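Local atomic coordinates of PrgZ (Enterococcus faecalis, PDB entry 4FAJ), a protein that binds peptide pheromones as a membrane-anchored extracellular receptor of the solute-binding protein 5 family, and probably serves in peptide transport. Residues Gly110-Ser115 / Tyr201-Leu206; Ala144-Val149 / Leu191-Val196. All coordinates share one frame; numbering follows the deposited sequence.

In the fold
Interaction 2 is nested inside the loop that interaction 1 closes: along the chain come 110-115, 144-149, 191-196 and 201-206. Their centres lie about 13 Å apart, and both reach the same four-stranded antiparallel sheet, interaction 1 at the entry to 113-115, one of its two outermost strands, and interaction 2 on strand 190-194. That strand is followed in the chain by helix 202-205, and the two contacts touch through side chains. Phe-202 CE2 packs on Leu-195 CD2 at 3.6 Å, and Leu-206 CD2 meets Trp-146 CH2 at 3.9 Å. A sheet overlaid by helices is consistent with the additional small domain of OppA-like binding proteins; both contacts lie away from the zinc sites.

Interaction 1 (Gly110-Ser115 / Tyr201-Leu206)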
loop_
_atom_site.group_PDB
_atom_site.type_symbol
_atom_site.label_atom_id
_atom_site.label_comp_id
_atom_site.label_asym_id
_atom_site.label_seq_id
_atom_site.Cartn_x
_atom_site.Cartn_y
_atom_site.Cartn_z
ATOM N N GLY A 110 -17.179 19.848 3.466
ATOM C CA GLY A 110 -18.112 18.969 4.155
ATOM C C GLY A 110 -18.112 17.611 3.492
ATOM O O GLY A 110 -17.469 17.421 2.468
ATOM N N GLN A 111 -18.824 16.659 4.085
ATOM C CA GLN A 111 -19.055 15.352 3.466
ATOM C C GLN A 111 -19.812 15.526 2.142
ATOM O O GLN A 111 -20.487 16.542 1.939
ATOM C CB GLN A 111 -19.873 14.459 4.410
ATOM C CG GLN A 111 -19.150 14.052 5.692
ATOM C CD GLN A 111 -17.969 13.134 5.440
ATOM O OE1 GLN A 111 -17.875 12.495 4.392
ATOM N NE2 GLN A 111 -17.065 13.056 6.408
ATOM N N PRO A 112 -19.731 14.531 1.242
ATOM C CA PRO A 112 -20.465 14.681 -0.006
ATOM C C PRO A 112 -21.981 14.705 0.193
ATOM O O PRO A 112 -22.506 14.053 1.106
ATOM C CB PRO A 112 -20.048 13.438 -0.818
ATOM C CG PRO A 112 -18.787 12.996 -0.208
ATOM C CD PRO A 112 -18.946 13.290 1.254
ATOM N N LYS A 113 -22.654 15.476 -0.651
ATOM C CA LYS A 113 -24.099 15.435 -0.755
ATOM C C LYS A 113 -24.408 14.405 -1.827
ATOM O O LYS A 113 -24.011 14.570 -2.987
ATOM C CB LYS A 113 -24.649 16.812 -1.137
ATOM C CG LYS A 113 -26.169 16.904 -1.304
ATOM C CD LYS A 113 -26.951 16.166 -0.220
ATOM C CE LYS A 113 -26.666 16.714 1.177
ATOM N NZ LYS A 113 -27.199 18.076 1.372
ATOM N N VAL A 114 -25.077 13.329 -1.432
ATOM C CA VAL A 114 -25.325 12.212 -2.331
ATOM C C VAL A 114 -26.766 12.242 -2.822
ATOM O O VAL A 114 -27.698 12.405 -2.035
ATOM C CB VAL A 114 -25.034 10.859 -1.654
ATOM C CG1 VAL A 114 -25.196 9.736 -2.650
ATOM C CG2 VAL A 114 -23.627 10.843 -1.060
ATOM N N SER A 115 -26.942 12.093 -4.129
ATOM C CA SER A 115 -28.264 12.180 -4.743
ATOM C C SER A 115 -28.359 11.118 -5.829
ATOM O O SER A 115 -27.439 10.315 -5.986
ATOM C CB SER A 115 -28.478 13.578 -5.321
ATOM O OG SER A 115 -27.532 13.858 -6.346
ATOM N N TYR A 201 -17.939 2.816 0.085
ATOM C CA TYR A 201 -16.583 3.257 0.410
ATOM C C TYR A 201 -16.041 4.386 -0.491
ATOM O O TYR A 201 -14.851 4.726 -0.404
ATOM C CB TYR A 201 -15.603 2.059 0.413
ATOM C CG TYR A 201 -15.637 1.239 -0.864
ATOM C CD1 TYR A 201 -16.402 0.076 -0.949
ATOM C CD2 TYR A 201 -14.934 1.646 -1.987
ATOM C CE1 TYR A 201 -16.451 -0.665 -2.119
ATOM C CE2 TYR A 201 -14.975 0.927 -3.147
ATOM C CZ TYR A 201 -15.738 -0.227 -3.216
ATOM O OH TYR A 201 -15.764 -0.936 -4.380
ATOM N N PHE A 202 -16.885 5.001 -1.317
ATOM C CA PHE A 202 -16.379 5.998 -2.272
ATOM C C PHE A 202 -15.746 7.216 -1.592
ATOM O O PHE A 202 -14.714 7.702 -2.036
ATOM C CB PHE A 202 -17.439 6.439 -3.293
ATOM C CG PHE A 202 -16.869 7.305 -4.389
ATOM C CD1 PHE A 202 -17.184 8.653 -4.470
ATOM C CD2 PHE A 202 -15.970 6.772 -5.306
ATOM C CE1 PHE A 202 -16.642 9.464 -5.471
ATOM C CE2 PHE A 202 -15.403 7.575 -6.301
ATOM C CZ PHE A 202 -15.743 8.929 -6.380
ATOM N N THR A 203 -16.345 7.707 -0.509
ATOM C CA THR A 203 -15.722 8.799 0.249
ATOM C C THR A 203 -14.343 8.379 0.778
ATOM O O THR A 203 -13.408 9.176 0.796
ATOM C CB THR A 203 -16.644 9.271 1.368
ATOM O OG1 THR A 203 -17.925 9.589 0.801
ATOM C CG2 THR A 203 -16.081 10.484 2.064
ATOM N N ASP A 204 -14.192 7.104 1.145
ATOM C CA ASP A 204 -12.879 6.587 1.538
ATOM C C ASP A 204 -11.860 6.687 0.407
ATOM O O ASP A 204 -10.715 7.062 0.646
ATOM C CB ASP A 204 -12.958 5.144 2.037
ATOM C CG ASP A 204 -13.950 4.975 3.185
ATOM O OD1 ASP A 204 -13.627 5.348 4.327
ATOM O OD2 ASP A 204 -15.060 4.505 2.934
ATOM N N LEU A 205 -12.275 6.379 -0.816
ATOM C CA LEU A 205 -11.379 6.497 -1.975
ATOM C C LEU A 205 -10.910 7.934 -2.193
ATOM O O LEU A 205 -9.765 8.174 -2.595
ATOM C CB LEU A 205 -12.067 5.990 -3.236
ATOM C CG LEU A 205 -12.358 4.486 -3.272
ATOM C CD1 LEU A 205 -13.025 4.120 -4.569
ATOM C CD2 LEU A 205 -11.095 3.677 -3.090
ATOM N N LEU A 206 -11.802 8.889 -1.929
ATOM C CA LEU A 206 -11.489 10.312 -2.079
ATOM C C LEU A 206 -10.462 10.826 -1.073
ATOM O O LEU A 206 -10.012 11.972 -1.192
ATOM C CB LEU A 206 -12.772 11.157 -1.969
ATOM C CG LEU A 206 -13.845 10.929 -3.033
ATOM C CD1 LEU A 206 -15.073 11.822 -2.801
ATOM C CD2 LEU A 206 -13.284 11.115 -4.450
HETATM O O HOH W 1 -19.586 10.178 3.192
#
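The side-chain amide of Gln-111 and the ring of Pro-112, neighbours in 110-115, both meet Thr-203 of 201-206, the first with its oxygen and the second with ring carbons. The amide has its two ends engaged differently. OE1 approaches Thr-203 CG2 to 3.6 Å, while NE2 donates a hydrogen bond to Pro-103 O. A water also gives a hydrogen bond to Gln-111 OE1 (3.1 Å), coming in tilted from the amide plane. The same water lies 3.0 Å from Thr-203 OG1, with an angle of about 99° between its two protein partners. A bend at chi2 (-67°) folds the glutamine chain, and the two side chains cross at about a right angle.

Pro-112 presents CG to Thr-203 OG1 at 3.7 Å, and its CD lies 4.1 Å from Thr-203 CG2. Threonine suits this place because its branches divide the work: the hydroxyl holds the water, and the methyl lies against the glutamine oxygen and, more loosely, the proline CD. With no direct hydrogen bond across the gap, the water is the polar link.

Around this surface contact, Tyr-95 of strand 95-97 touches Gln-111 and Pro-112, and Tyr-121 of strand 120-124 touches Pro-112 and Thr-203. Lys-113 pairs with Thr-122 through the backbone, so the contact lies where the chain enters strand 113-115, one of the two outer strands of its sheet, facing the short helix 202-205.

Interaction 2 (Ala144-Val149 / Leu191-Val196); sequences AAWQRV and LEIELV
Trp-146 and Ile-193 join helix 139-150 to strand 190-194 in a buried helix-on-sheet contact, the helix lying against one face of a four-stranded antiparallel sheet. The indole is what spans the distance, for even the nearest CA atoms, those of Trp-146 and Ile-193, are 11.1 Å apart. From CB, which points at the strand, the tryptophan chain sets CG beside its backbone N (chi1 -60°), and the ring then extends towards the sheet with its six-membered part leading. On the pyrrole side NE1 donates a hydrogen bond to Tyr-211 O, which satisfies the one polar atom of this buried side chain. Farther out, CZ3 and CH2 are the atoms that reach the strand. CZ3 lies 3.7 Å from Ile-193 CD1, and CH2 is 3.9 Å from the same methyl, so CD1 sits at the ring edge, near its plane, facing the CZ3-CH2 bond. CH2 also approaches Leu-191 CD1, more loosely at 4.5 Å and from an oblique direction.

Strand alternation explains the choice of residues. Leu-191 and Ile-193 turn their apolar side chains to the helix, whereas Glu-192 and Glu-194 point to the other side, where Glu-194 OE2 forms a salt bridge with Lys-166. Leu-191 finds more apolar company along the same helix, touching Ala-139, Phe-142 and Val-143. Tyr-211 and Phe-162 each make edge-to-face contacts with Trp-146, so the indole is set among aromatic neighbours as well as aliphatic ones.

Isoleucine meets the indole at its edge, not over a face, with the two side chains crossing at about a right angle: Ile-193 CG1 lies in the ring plane, 3.9 Å from Trp-146 CZ3.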
loop_
_atom_site.group_PDB
_atom_site.type_symbol
_atom_site.label_atom_id
_atom_site.label_comp_id
_atom_site.label_asym_id
_atom_site.label_seq_id
_atom_site.Cartn_x
_atom_site.Cartn_y
_atom_site.Cartn_z
ATOM N N ALA A 144 -8.974 17.677 -13.969
ATOM C CA ALA A 144 -7.790 17.378 -14.782
ATOM C C ALA A 144 -6.881 16.311 -14.156
ATOM O O ALA A 144 -6.312 15.495 -14.882
ATOM C CB ALA A 144 -6.992 18.656 -15.065
ATOM N N ALA A 145 -6.741 16.323 -12.827
ATOM C CA ALA A 145 -5.915 15.359 -12.115
ATOM C C ALA A 145 -6.433 13.946 -12.302
ATOM O O ALA A 145 -5.664 13.024 -12.581
ATOM C CB ALA A 145 -5.860 15.703 -10.585
ATOM N N TRP A 146 -7.744 13.779 -12.152
ATOM C CA TRP A 146 -8.365 12.460 -12.254
ATOM C C TRP A 146 -8.429 11.962 -13.698
ATOM O O TRP A 146 -8.257 10.768 -13.952
ATOM C CB TRP A 146 -9.760 12.468 -11.635
ATOM C CG TRP A 146 -9.769 12.828 -10.168
ATOM C CD1 TRP A 146 -8.690 12.967 -9.338
ATOM C CD2 TRP A 146 -10.923 13.076 -9.360
ATOM N NE1 TRP A 146 -9.108 13.312 -8.074
ATOM C CE2 TRP A 146 -10.472 13.367 -8.058
ATOM C CE3 TRP A 146 -12.296 13.072 -9.611
ATOM C CZ2 TRP A 146 -11.343 13.668 -7.012
ATOM C CZ3 TRP A 146 -13.168 13.372 -8.555
ATOM C CH2 TRP A 146 -12.679 13.659 -7.276
ATOM N N GLN A 147 -8.685 12.864 -14.634
ATOM C CA GLN A 147 -8.593 12.518 -16.052
ATOM C C GLN A 147 -7.198 11.967 -16.374
ATOM O O GLN A 147 -7.038 11.009 -17.137
ATOM C CB GLN A 147 -8.922 13.724 -16.940
ATOM C CG GLN A 147 -10.415 13.978 -17.102
ATOM C CD GLN A 147 -10.753 15.123 -18.049
ATOM O OE1 GLN A 147 -11.889 15.616 -18.062
ATOM N NE2 GLN A 147 -9.784 15.541 -18.850
ATOM N N ARG A 148 -6.193 12.566 -15.756
ATOM C CA ARG A 148 -4.809 12.187 -15.967
ATOM C C ARG A 148 -4.503 10.773 -15.438
ATOM O O ARG A 148 -3.722 10.043 -16.041
ATOM C CB ARG A 148 -3.938 13.246 -15.288
ATOM C CG ARG A 148 -2.469 13.096 -15.412
ATOM C CD ARG A 148 -1.829 14.291 -14.750
ATOM N NE ARG A 148 -0.402 14.108 -14.629
ATOM C CZ ARG A 148 0.242 13.775 -13.517
ATOM N NH1 ARG A 148 -0.398 13.606 -12.360
ATOM N NH2 ARG A 148 1.556 13.649 -13.567
ATOM N N VAL A 149 -5.126 10.385 -14.323
ATOM C CA VAL A 149 -4.933 9.039 -13.776
ATOM C C VAL A 149 -5.517 7.959 -14.698
ATOM O O VAL A 149 -4.881 6.933 -14.926
ATOM C CB VAL A 149 -5.547 8.883 -12.356
ATOM C CG1 VAL A 149 -5.402 7.447 -11.860
ATOM C CG2 VAL A 149 -4.883 9.843 -11.384
ATOM N N LEU A 191 -17.581 20.316 -7.212
ATOM C CA LEU A 191 -17.338 19.105 -7.983
ATOM C C LEU A 191 -18.589 18.235 -7.979
ATOM O O LEU A 191 -19.212 18.056 -6.930
ATOM C CB LEU A 191 -16.194 18.318 -7.352
ATOM C CG LEU A 191 -14.759 18.720 -7.674
ATOM C CD1 LEU A 191 -13.796 17.983 -6.726
ATOM C CD2 LEU A 191 -14.435 18.404 -9.145
ATOM N N GLU A 192 -18.960 17.696 -9.141
ATOM C CA GLU A 192 -20.022 16.688 -9.217
ATOM C C GLU A 192 -19.463 15.410 -9.858
ATOM O O GLU A 192 -18.832 15.470 -10.907
ATOM C CB GLU A 192 -21.223 17.199 -10.016
ATOM C CG GLU A 192 -22.371 16.195 -10.112
ATOM C CD GLU A 192 -23.509 16.658 -11.001
ATOM O OE1 GLU A 192 -24.129 17.691 -10.689
ATOM O OE2 GLU A 192 -23.800 15.974 -12.009
ATOM N N ILE A 193 -19.691 14.268 -9.211
ATOM C CA ILE A 193 -19.173 12.968 -9.668
ATOM C C ILE A 193 -20.337 12.005 -9.792
ATOM O O ILE A 193 -21.175 11.932 -8.879
ATOM C CB ILE A 193 -18.198 12.364 -8.646
ATOM C CG1 ILE A 193 -17.031 13.316 -8.361
ATOM C CG2 ILE A 193 -17.672 10.995 -9.112
ATOM C CD1 ILE A 193 -16.518 13.180 -6.948
ATOM N N GLU A 194 -20.394 11.269 -10.908
ATOM C CA GLU A 194 -21.363 10.188 -11.060
ATOM C C GLU A 194 -20.706 8.802 -11.053
ATOM O O GLU A 194 -19.777 8.528 -11.813
ATOM C CB GLU A 194 -22.212 10.350 -12.322
ATOM C CG GLU A 194 -23.203 9.209 -12.470
ATOM C CD GLU A 194 -24.532 9.640 -12.977
ATOM O OE1 GLU A 194 -25.455 9.780 -12.138
ATOM O OE2 GLU A 194 -24.658 9.850 -14.207
ATOM N N LEU A 195 -21.222 7.935 -10.187
ATOM C CA LEU A 195 -20.763 6.565 -10.072
ATOM C C LEU A 195 -21.632 5.600 -10.887
ATOM O O LEU A 195 -22.795 5.878 -11.198
ATOM C CB LEU A 195 -20.778 6.147 -8.609
ATOM C CG LEU A 195 -20.063 7.049 -7.601
ATOM C CD1 LEU A 195 -20.176 6.431 -6.213
ATOM C CD2 LEU A 195 -18.612 7.263 -7.977
ATOM N N VAL A 196 -21.057 4.451 -11.221
ATOM C CA VAL A 196 -21.788 3.423 -11.949
ATOM C C VAL A 196 -22.905 2.857 -11.071
ATOM O O VAL A 196 -24.019 2.653 -11.540
ATOM C CB VAL A 196 -20.850 2.320 -12.447
ATOM C CG1 VAL A 196 -21.647 1.145 -13.035
ATOM C CG2 VAL A 196 -19.899 2.896 -13.488
#